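Local coordinates for putative hyaluronoglucosaminidase (Clostridium perfringens, PDB 6PWI), which belongs to glycoside hydrolase family 84 and probably has hexosaminidase activity, this chain holding its catalytic barrel and neighbouring domains, at residues A280-L285 with R291-L296; F378-E381 with R385-F388. All coordinates share one frame; numbering follows the deposited sequence.

Interaction 1. Residues A280-L285 with R291-L296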
ATOM      1  N   ALA A 280      27.524  13.934   7.015  1.00 33.47           N
ATOM      2  CA  ALA A 280      28.261  13.426   5.869  1.00 32.11           C
ATOM      3  C   ALA A 280      27.437  12.326   5.204  1.00 31.90           C
ATOM      4  O   ALA A 280      27.245  12.334   3.988  1.00 30.55           O
ATOM      5  CB  ALA A 280      29.629  12.939   6.285  1.00 29.64           C
ATOM      6  N   LYS A 281      26.926  11.405   6.028  1.00 31.30           N
ATOM      7  CA  LYS A 281      26.139  10.288   5.535  1.00 31.12           C
ATOM      8  C   LYS A 281      24.902  10.802   4.803  1.00 31.96           C
ATOM      9  O   LYS A 281      24.559  10.275   3.747  1.00 32.90           O
ATOM     10  CB  LYS A 281      25.757   9.326   6.661  1.00 29.15           C
ATOM     11  CG  LYS A 281      25.042   8.065   6.202  1.00 28.57           C
ATOM     12  CD  LYS A 281      25.722   7.367   5.044  1.00 27.68           C
ATOM     13  CE  LYS A 281      25.687   5.861   5.168  1.00 27.75           C
ATOM     14  NZ  LYS A 281      26.137   5.418   6.510  1.00 27.60           N
ATOM     15  N   PHE A 282      24.251  11.831   5.363  1.00 31.64           N
ATOM     16  CA  PHE A 282      23.063  12.397   4.742  1.00 31.42           C
ATOM     17  C   PHE A 282      23.441  13.008   3.398  1.00 32.00           C
ATOM     18  O   PHE A 282      22.691  12.878   2.432  1.00 33.51           O
ATOM     19  CB  PHE A 282      22.365  13.400   5.666  1.00 32.22           C
ATOM     20  CG  PHE A 282      21.419  12.820   6.692  1.00 33.62           C
ATOM     21  CD1 PHE A 282      21.319  11.450   6.900  1.00 34.69           C
ATOM     22  CD2 PHE A 282      20.637  13.651   7.482  1.00 33.93           C
ATOM     23  CE1 PHE A 282      20.447  10.934   7.848  1.00 34.67           C
ATOM     24  CE2 PHE A 282      19.767  13.134   8.431  1.00 33.84           C
ATOM     25  CZ  PHE A 282      19.675  11.776   8.616  1.00 33.15           C
ATOM     26  N   GLU A 283      24.616  13.653   3.352  1.00 32.77           N
ATOM     27  CA  GLU A 283      25.130  14.269   2.136  1.00 32.40           C
ATOM     28  C   GLU A 283      25.337  13.206   1.060  1.00 31.96           C
ATOM     29  O   GLU A 283      25.050  13.458  -0.110  1.00 33.23           O
ATOM     30  CB  GLU A 283      26.430  15.037   2.396  1.00 34.09           C
ATOM     31  CG  GLU A 283      26.262  16.306   3.215  1.00 35.49           C
ATOM     32  CD  GLU A 283      25.552  17.452   2.514  1.00 38.51           C
ATOM     33  OE1 GLU A 283      25.135  17.269   1.344  1.00 39.79           O
ATOM     34  OE2 GLU A 283      25.417  18.528   3.136  1.00 39.20           O
ATOM     35  N   GLN A 284      25.824  12.020   1.465  1.00 30.31           N
ATOM     36  CA  GLN A 284      26.068  10.933   0.527  1.00 29.97           C
ATOM     37  C   GLN A 284      24.753  10.509  -0.129  1.00 29.67           C
ATOM     38  O   GLN A 284      24.693  10.367  -1.350  1.00 31.16           O
ATOM     39  CB  GLN A 284      26.800   9.756   1.182  1.00 30.42           C
ATOM     40  CG  GLN A 284      27.291   8.721   0.173  1.00 32.95           C
ATOM     41  CD  GLN A 284      27.675   7.373   0.742  1.00 34.60           C
ATOM     42  OE1 GLN A 284      27.208   6.948   1.798  1.00 34.92           O
ATOM     43  NE2 GLN A 284      28.527   6.666   0.020  1.00 34.95           N
ATOM     44  N   LEU A 285      23.700  10.327   0.680  1.00 27.34           N
ATOM     45  CA  LEU A 285      22.401   9.964   0.133  1.00 26.21           C
ATOM     46  C   LEU A 285      21.857  11.121  -0.698  1.00 27.43           C
ATOM     47  O   LEU A 285      21.287  10.881  -1.761  1.00 28.15           O
ATOM     48  CB  LEU A 285      21.429   9.575   1.253  1.00 24.11           C
ATOM     49  CG  LEU A 285      21.477   8.125   1.749  1.00 22.48           C
ATOM     50  CD1 LEU A 285      21.462   7.126   0.605  1.00 21.25           C
ATOM     51  CD2 LEU A 285      22.666   7.881   2.657  1.00 21.73           C
ATOM     52  N   ARG A 291      15.781  13.144  -0.951  1.00 25.96           N
ATOM     53  CA  ARG A 291      15.338  14.482  -0.580  1.00 26.06           C
ATOM     54  C   ARG A 291      14.417  14.446   0.646  1.00 26.01           C
ATOM     55  O   ARG A 291      13.767  15.445   0.961  1.00 25.06           O
ATOM     56  CB  ARG A 291      14.686  15.175  -1.784  1.00 25.47           C
ATOM     57  CG  ARG A 291      15.661  15.586  -2.881  1.00 25.88           C
ATOM     58  CD  ARG A 291      16.609  16.704  -2.476  1.00 27.74           C
ATOM     59  NE  ARG A 291      17.572  17.072  -3.511  1.00 29.34           N
ATOM     60  CZ  ARG A 291      18.664  16.378  -3.843  1.00 30.08           C
ATOM     61  NH1 ARG A 291      19.455  16.824  -4.801  1.00 29.79           N
ATOM     62  NH2 ARG A 291      18.971  15.248  -3.226  1.00 30.57           N
ATOM     63  N   GLN A 292      14.362  13.294   1.331  1.00 25.19           N
ATOM     64  CA  GLN A 292      13.601  13.148   2.565  1.00 24.45           C
ATOM     65  C   GLN A 292      14.212  12.027   3.402  1.00 23.73           C
ATOM     66  O   GLN A 292      14.647  11.010   2.866  1.00 24.39           O
ATOM     67  CB  GLN A 292      12.114  12.911   2.291  1.00 24.49           C
ATOM     68  CG  GLN A 292      11.244  13.160   3.515  1.00 25.46           C
ATOM     69  CD  GLN A 292       9.754  13.172   3.262  1.00 27.50           C
ATOM     70  OE1 GLN A 292       9.258  12.747   2.214  1.00 28.06           O
ATOM     71  NE2 GLN A 292       9.020  13.667   4.245  1.00 26.82           N
ATOM     72  N   PHE A 293      14.225  12.228   4.723  1.00 22.71           N
ATOM     73  CA  PHE A 293      14.954  11.357   5.627  1.00 22.95           C
ATOM     74  C   PHE A 293      14.104  11.012   6.848  1.00 22.53           C
ATOM     75  O   PHE A 293      13.292  11.820   7.293  1.00 22.50           O
ATOM     76  CB  PHE A 293      16.267  12.031   6.040  1.00 23.38           C
ATOM     77  CG  PHE A 293      17.230  12.260   4.905  1.00 23.79           C
ATOM     78  CD1 PHE A 293      18.112  11.264   4.511  1.00 24.24           C
ATOM     79  CD2 PHE A 293      17.247  13.465   4.219  1.00 24.01           C
ATOM     80  CE1 PHE A 293      18.996  11.469   3.461  1.00 24.36           C
ATOM     81  CE2 PHE A 293      18.125  13.668   3.162  1.00 24.95           C
ATOM     82  CZ  PHE A 293      19.001  12.673   2.788  1.00 24.85           C
ATOM     83  N   GLY A 294      14.315   9.803   7.385  1.00 22.48           N
ATOM     84  CA  GLY A 294      13.718   9.366   8.637  1.00 21.94           C
ATOM     85  C   GLY A 294      14.789   9.070   9.682  1.00 22.74           C
ATOM     86  O   GLY A 294      15.870   8.584   9.351  1.00 23.53           O
ATOM     87  N   VAL A 295      14.481   9.382  10.945  1.00 23.03           N
ATOM     88  CA  VAL A 295      15.355   9.071  12.068  1.00 23.19           C
ATOM     89  C   VAL A 295      14.601   8.122  12.995  1.00 23.44           C
ATOM     90  O   VAL A 295      13.523   8.455  13.478  1.00 24.34           O
ATOM     91  CB  VAL A 295      15.803  10.351  12.802  1.00 22.35           C
ATOM     92  CG1 VAL A 295      16.549  10.035  14.090  1.00 22.46           C
ATOM     93  CG2 VAL A 295      16.655  11.236  11.909  1.00 21.86           C
ATOM     94  N   LEU A 296      15.167   6.938  13.237  1.00 24.09           N
ATOM     95  CA  LEU A 296      14.435   5.898  13.943  1.00 24.57           C
ATOM     96  C   LEU A 296      15.027   5.696  15.333  1.00 25.64           C
ATOM     97  O   LEU A 296      16.213   5.405  15.467  1.00 26.26           O
ATOM     98  CB  LEU A 296      14.479   4.608  13.122  1.00 23.93           C
ATOM     99  CG  LEU A 296      14.072   4.742  11.656  1.00 25.04           C
ATOM    100  CD1 LEU A 296      14.014   3.378  10.984  1.00 26.02           C
ATOM    101  CD2 LEU A 296      12.738   5.454  11.514  1.00 24.80           C
TER
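Phe282 and Phe293 stack face to face, with the rings offset. Their centroids are 4.5 Å apart and their planes are tilted by 18°. The side chains come from opposite sides, Phe282 from the helix and Phe293 from the strand, and the rings pass one another as they reach in. The overlap is therefore at the rims. CD1 of Phe293 lies over one face of Phe282, 4.0 Å from Phe282 CD1, while CG of Phe282 sits over a face of Phe293. Phe282 has CG anti to its carbonyl carbon (chi1 -84°). This turn carries its ring across to the strand.

The pair belongs to a beta-alpha-beta unit of the eight-stranded (beta/alpha)8 barrel, formed by strand 250-255, helix 268-286 and strand 293-296. The chain continues past Leu296 towards Asp299, the predicted proton donor, but this contact is helix-to-strand packing away from that site.

One turn along the helix, Leu285 adds a second touch. Its CB lies in the plane of the Phe293 ring, at the edge, 3.8 Å from CE1. The Phe282 carbonyl oxygen lies 3.7 Å from Phe293 CZ. All three side chains are buried. Phe327 touches both rings, Leu314 of helix 304-321 packs on Phe282, and Trp253 of strand 250-255 meets Leu285.

Interaction 2. Residues F378-E381 with R385-F388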
ATOM      1  N   PHE A 378      -5.028  10.493  22.047  1.00 23.93           N
ATOM      2  CA  PHE A 378      -4.047  10.236  23.086  1.00 23.01           C
ATOM      3  C   PHE A 378      -2.692  10.795  22.654  1.00 23.26           C
ATOM      4  O   PHE A 378      -2.039  11.506  23.419  1.00 22.47           O
ATOM      5  CB  PHE A 378      -3.950   8.746  23.432  1.00 21.51           C
ATOM      6  CG  PHE A 378      -2.783   8.444  24.341  1.00 21.01           C
ATOM      7  CD1 PHE A 378      -2.919   8.511  25.718  1.00 20.94           C
ATOM      8  CD2 PHE A 378      -1.529   8.162  23.823  1.00 20.12           C
ATOM      9  CE1 PHE A 378      -1.840   8.268  26.556  1.00 20.51           C
ATOM     10  CE2 PHE A 378      -0.451   7.922  24.660  1.00 20.24           C
ATOM     11  CZ  PHE A 378      -0.607   7.971  26.025  1.00 20.25           C
ATOM     12  N   PHE A 379      -2.283  10.444  21.426  1.00 23.20           N
ATOM     13  CA  PHE A 379      -0.998  10.855  20.888  1.00 23.52           C
ATOM     14  C   PHE A 379      -0.888  12.376  20.917  1.00 24.78           C
ATOM     15  O   PHE A 379       0.143  12.911  21.321  1.00 24.70           O
ATOM     16  CB  PHE A 379      -0.800  10.331  19.463  1.00 22.64           C
ATOM     17  CG  PHE A 379       0.527  10.718  18.856  1.00 22.32           C
ATOM     18  CD1 PHE A 379       1.610   9.851  18.907  1.00 21.99           C
ATOM     19  CD2 PHE A 379       0.705  11.958  18.259  1.00 21.30           C
ATOM     20  CE1 PHE A 379       2.833  10.208  18.360  1.00 21.58           C
ATOM     21  CE2 PHE A 379       1.930  12.320  17.721  1.00 20.57           C
ATOM     22  CZ  PHE A 379       2.988  11.443  17.768  1.00 21.24           C
ATOM     23  N   GLU A 380      -1.959  13.055  20.486  1.00 26.24           N
ATOM     24  CA  GLU A 380      -1.966  14.505  20.393  1.00 28.70           C
ATOM     25  C   GLU A 380      -1.829  15.127  21.783  1.00 27.57           C
ATOM     26  O   GLU A 380      -1.049  16.058  21.967  1.00 29.19           O
ATOM     27  CB  GLU A 380      -3.195  15.013  19.631  1.00 31.90           C
ATOM     28  CG  GLU A 380      -3.147  16.511  19.368  1.00 34.66           C
ATOM     29  CD  GLU A 380      -4.095  17.078  18.323  1.00 39.41           C
ATOM     30  OE1 GLU A 380      -4.809  16.293  17.655  1.00 43.46           O
ATOM     31  OE2 GLU A 380      -4.114  18.315  18.173  1.00 41.71           O
ATOM     32  N   GLU A 381      -2.581  14.597  22.752  1.00 26.71           N
ATOM     33  CA  GLU A 381      -2.564  15.063  24.129  1.00 26.55           C
ATOM     34  C   GLU A 381      -1.156  14.903  24.717  1.00 25.79           C
ATOM     35  O   GLU A 381      -0.713  15.745  25.493  1.00 25.19           O
ATOM     36  CB  GLU A 381      -3.627  14.289  24.915  1.00 28.72           C
ATOM     37  CG  GLU A 381      -4.143  14.976  26.168  1.00 31.83           C
ATOM     38  CD  GLU A 381      -5.450  14.415  26.729  1.00 35.69           C
ATOM     39  OE1 GLU A 381      -6.229  13.798  25.950  1.00 37.67           O
ATOM     40  OE2 GLU A 381      -5.700  14.593  27.948  1.00 36.75           O
ATOM     41  N   ARG A 385       1.172  17.280  18.913  1.00 28.64           N
ATOM     42  CA  ARG A 385       0.887  17.384  17.490  1.00 27.35           C
ATOM     43  C   ARG A 385       0.239  16.080  17.027  1.00 27.94           C
ATOM     44  O   ARG A 385       0.263  15.082  17.738  1.00 28.36           O
ATOM     45  CB  ARG A 385       2.176  17.665  16.710  1.00 26.35           C
ATOM     46  CG  ARG A 385       3.128  16.480  16.637  1.00 26.32           C
ATOM     47  CD  ARG A 385       4.507  16.820  16.107  1.00 25.83           C
ATOM     48  NE  ARG A 385       5.305  17.491  17.122  1.00 25.33           N
ATOM     49  CZ  ARG A 385       6.507  18.022  16.919  1.00 24.62           C
ATOM     50  NH1 ARG A 385       7.075  17.954  15.725  1.00 23.89           N
ATOM     51  NH2 ARG A 385       7.141  18.602  17.924  1.00 23.09           N
ATOM     52  N   GLN A 386      -0.328  16.088  15.821  1.00 28.44           N
ATOM     53  CA  GLN A 386      -0.996  14.910  15.299  1.00 28.81           C
ATOM     54  C   GLN A 386       0.026  13.865  14.857  1.00 29.34           C
ATOM     55  O   GLN A 386       1.152  14.201  14.492  1.00 31.83           O
ATOM     56  CB  GLN A 386      -1.921  15.314  14.160  1.00 30.22           C
ATOM     57  CG  GLN A 386      -3.078  16.177  14.626  1.00 33.09           C
ATOM     58  CD  GLN A 386      -4.043  16.425  13.497  1.00 35.87           C
ATOM     59  OE1 GLN A 386      -3.664  16.464  12.324  1.00 35.34           O
ATOM     60  NE2 GLN A 386      -5.308  16.578  13.855  1.00 38.96           N
ATOM     61  N   ALA A 387      -0.398  12.595  14.884  1.00 27.50           N
ATOM     62  CA  ALA A 387       0.482  11.470  14.621  1.00 25.67           C
ATOM     63  C   ALA A 387       0.585  11.189  13.127  1.00 25.05           C
ATOM     64  O   ALA A 387      -0.311  11.514  12.350  1.00 25.80           O
ATOM     65  CB  ALA A 387      -0.016  10.253  15.357  1.00 26.46           C
ATOM     66  N   PHE A 388       1.710  10.584  12.747  1.00 24.44           N
ATOM     67  CA  PHE A 388       1.875   9.940  11.458  1.00 25.08           C
ATOM     68  C   PHE A 388       1.792   8.433  11.707  1.00 25.77           C
ATOM     69  O   PHE A 388       2.624   7.875  12.423  1.00 26.26           O
ATOM     70  CB  PHE A 388       3.178  10.433  10.811  1.00 24.59           C
ATOM     71  CG  PHE A 388       3.592   9.803   9.502  1.00 24.24           C
ATOM     72  CD1 PHE A 388       2.669   9.188   8.663  1.00 24.56           C
ATOM     73  CD2 PHE A 388       4.915   9.858   9.087  1.00 24.39           C
ATOM     74  CE1 PHE A 388       3.060   8.619   7.458  1.00 24.48           C
ATOM     75  CE2 PHE A 388       5.305   9.302   7.878  1.00 25.18           C
ATOM     76  CZ  PHE A 388       4.379   8.676   7.070  1.00 25.30           C
TER
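In the beta-alpha-beta unit made by strand 359-362, helix 373-383 and strand 387-391, Phe379 of the helix packs on Ala387, where the chain enters strand 387-391. This is a CH-pi contact. Ala387 CB stands 3.5 Å from the centroid of the Phe379 ring and 16° off the ring normal, so the methyl sits over the face. Phe379 has CG anti to its backbone N (chi1 -179°), and the ring reaches out from the helix to the strand.

The same ring turns an edge to the backbone at Arg385. The carbonyl oxygen of Arg385 lies in the ring plane, 3.2 Å from Phe379 CD2. That oxygen also takes a CA-H...O contact from Glu380, with Glu380 CA 3.5 Å from Arg385 O.

Glu380 and Gln386 lie alongside each other, with their ends turned in a common direction. Both are partly exposed. Glu380 OE1 comes 3.5 Å from Gln386 CG, and the carboxylate and amide planes are nearly perpendicular. This is van der Waals contact; the two polar ends are not hydrogen-bonded to each other.

The Arg385 guanidinium is held elsewhere, by the backbone carbonyls of Gly352, Met354, Pro355 and Ile358. Phe379 also meets Trp362 edge to face and touches Ile360. In the barrel sheet, the backbone of Ala387 is hydrogen-bonded to Lys419 of strand 418-423, and that of Phe388 to Ile360 of strand 359-362.

From the N terminus, the chain first passes through a mixed-sheet domain and then enters the barrel. Interaction 1 comes first and closes a short loop between helix 268-286 and strand 293-296, the fourth barrel strand. Two more strands, 328-330 and 359-362, follow before helix 373-383. Interaction 2 then closes a similar short loop into strand 387-391, the seventh. The two loops follow in series and neither nest nor cross. The centres of interactions 1 and 2 are about 25 Å apart. The nearest atoms of interactions 1 and 2 are about 7 Å apart, so the two do not touch. Each contact ties an outer helix to the strand that follows it, in the same parallel closed sheet.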